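Local coordinates for cellulose binding protein (Clavibacter michiganensis, PDB 4JJO) that binds polysaccharide as the expansin part of a longer protein that probably hydrolyses internal beta-1,4-glucosidic linkages of cellulose, at residues A[34-39]-A[65-70]. Residues are numbered along the deposited sequence; the frame is centred on the assembly and turned at random.
Sequences YVAVSS and VADQCH
Val35 O accepts a nearly straight bond from Ala66 N (3.1 Å) and a weak, bent one from Asp67 N, so two successive amides share one carbonyl: a beta bulge, where the register slips by one residue. Beyond it the parallel pairing of 34-38 with 65-69 continues through Val37, whose N donates to Asp67 O (3.1 Å) and whose O receives Cys69 N (2.7 Å). On one face, within the double-psi beta-barrel domain of the expansin, Val65 touches both valines of the other strand, its CG2 4.0 Å from Val35 CG1 and its CG1 against Val37 CG2. On the other face Ala36 CB lies 3.6 Å from Asp67 CB and also meets Cys69 CB. Asp67 OD1 accepts a hydrogen bond from Gln68 N (2.8 Å), which comes from above the carboxylate plane. Gln68, extended, passes CG over the centre of the His70 ring; its OE1 lies 2.4 Å from Ser39 OG, so short that the bond is doubtful. A water bridges Ser39 N and Cys69 O. Farther out, Leu52 and Leu77 extend the valine layer, and Asp67 OD1 also accepts from Asn22 N. Cys69 is disulfide-bonded to Cys72, and Ser38, at the N-cap position of helix 39-42, hydrogen-bonds Glu41 OE2 through OG.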
loop_
_atom_site.group_PDB
_atom_site.type_symbol
_atom_site.label_atom_id
_atom_site.label_comp_id
_atom_site.label_asym_id
_atom_site.label_seq_id
_atom_site.Cartn_x
_atom_site.Cartn_y
_atom_site.Cartn_z
ATOM N N TYR A 34 -3.911 8.516 -7.039
ATOM C CA TYR A 34 -2.731 7.849 -6.510
ATOM C C TYR A 34 -1.519 8.754 -6.647
ATOM O O TYR A 34 -1.606 9.829 -7.241
ATOM C CB TYR A 34 -2.490 6.525 -7.235
ATOM C CG TYR A 34 -2.350 6.647 -8.736
ATOM C CD1 TYR A 34 -1.111 6.856 -9.321
ATOM C CD2 TYR A 34 -3.456 6.536 -9.567
ATOM C CE1 TYR A 34 -0.979 6.962 -10.693
ATOM C CE2 TYR A 34 -3.335 6.637 -10.936
ATOM C CZ TYR A 34 -2.095 6.848 -11.494
ATOM O OH TYR A 34 -1.973 6.952 -12.860
ATOM N N VAL A 35 -0.391 8.317 -6.103
ATOM C CA VAL A 35 0.795 9.160 -6.052
ATOM C C VAL A 35 2.064 8.329 -5.941
ATOM O O VAL A 35 2.059 7.241 -5.363
ATOM C CB VAL A 35 0.723 10.120 -4.847
ATOM C CG1 VAL A 35 0.696 9.333 -3.544
ATOM C CG2 VAL A 35 1.883 11.102 -4.864
ATOM N N ALA A 36 3.144 8.847 -6.519
ATOM C CA ALA A 36 4.470 8.286 -6.334
ATOM C C ALA A 36 5.241 9.204 -5.398
ATOM O O ALA A 36 5.246 10.422 -5.576
ATOM C CB ALA A 36 5.185 8.165 -7.659
ATOM N N VAL A 37 5.889 8.619 -4.397
ATOM C CA VAL A 37 6.576 9.406 -3.380
ATOM C C VAL A 37 8.083 9.201 -3.438
ATOM O O VAL A 37 8.564 8.203 -3.972
ATOM C CB VAL A 37 6.072 9.059 -1.966
ATOM C CG1 VAL A 37 4.604 9.437 -1.816
ATOM C CG2 VAL A 37 6.283 7.580 -1.662
ATOM N N SER A 38 8.823 10.151 -2.879
ATOM C CA SER A 38 10.278 10.095 -2.896
ATOM C C SER A 38 10.767 8.835 -2.190
ATOM O O SER A 38 10.047 8.240 -1.385
ATOM C CB SER A 38 10.875 11.339 -2.237
ATOM O OG SER A 38 10.504 11.420 -0.874
ATOM N N SER A 39 11.996 8.433 -2.494
ATOM C CA SER A 39 12.538 7.190 -1.966
ATOM C C SER A 39 12.540 7.155 -0.439
ATOM O O SER A 39 12.202 6.131 0.146
ATOM C CB SER A 39 13.943 6.943 -2.515
ATOM O OG SER A 39 13.895 6.672 -3.906
ATOM N N VAL A 65 -0.849 6.022 -1.813
ATOM C CA VAL A 65 0.561 5.864 -2.136
ATOM C C VAL A 65 0.735 4.535 -2.858
ATOM O O VAL A 65 0.471 3.473 -2.296
ATOM C CB VAL A 65 1.446 5.898 -0.881
ATOM C CG1 VAL A 65 2.873 5.512 -1.236
ATOM C CG2 VAL A 65 1.410 7.276 -0.238
ATOM N N ALA A 66 1.179 4.601 -4.108
ATOM C CA ALA A 66 1.174 3.434 -4.978
ATOM C C ALA A 66 2.511 3.186 -5.661
ATOM O O ALA A 66 2.689 2.159 -6.313
ATOM C CB ALA A 66 0.103 3.603 -6.032
ATOM N N ASP A 67 3.451 4.115 -5.520
ATOM C CA ASP A 67 4.639 4.095 -6.364
ATOM C C ASP A 67 5.801 4.855 -5.733
ATOM O O ASP A 67 5.620 5.596 -4.766
ATOM C CB ASP A 67 4.297 4.728 -7.715
ATOM C CG ASP A 67 5.125 4.168 -8.859
ATOM O OD1 ASP A 67 6.093 3.421 -8.601
ATOM O OD2 ASP A 67 4.798 4.476 -10.026
ATOM N N GLN A 68 6.991 4.668 -6.296
ATOM C CA GLN A 68 8.177 5.396 -5.863
ATOM C C GLN A 68 8.662 6.347 -6.952
ATOM O O GLN A 68 8.833 5.953 -8.106
ATOM C CB GLN A 68 9.303 4.422 -5.501
ATOM C CG GLN A 68 10.647 5.099 -5.241
ATOM C CD GLN A 68 11.689 4.170 -4.632
ATOM O OE1 GLN A 68 12.708 4.629 -4.119
ATOM N NE2 GLN A 68 11.444 2.865 -4.690
ATOM N N CYS A 69 8.885 7.600 -6.572
ATOM C CA CYS A 69 9.470 8.591 -7.467
ATOM C C CYS A 69 10.942 8.758 -7.125
ATOM O O CYS A 69 11.291 9.515 -6.220
ATOM C CB CYS A 69 8.750 9.932 -7.330
ATOM S SG CYS A 69 9.411 11.245 -8.395
ATOM N N HIS A 70 11.800 8.050 -7.852
ATOM C CA HIS A 70 13.226 8.033 -7.550
ATOM C C HIS A 70 13.871 9.414 -7.665
ATOM O O HIS A 70 14.814 9.721 -6.937
ATOM C CB HIS A 70 13.952 7.049 -8.473
ATOM C CG HIS A 70 13.546 5.622 -8.275
ATOM N ND1 HIS A 70 12.541 5.023 -9.005
ATOM C CD2 HIS A 70 14.013 4.672 -7.430
ATOM C CE1 HIS A 70 12.406 3.767 -8.617
ATOM N NE2 HIS A 70 13.289 3.530 -7.662
HETATM O O HOH W 1 13.539 10.023 -4.331
#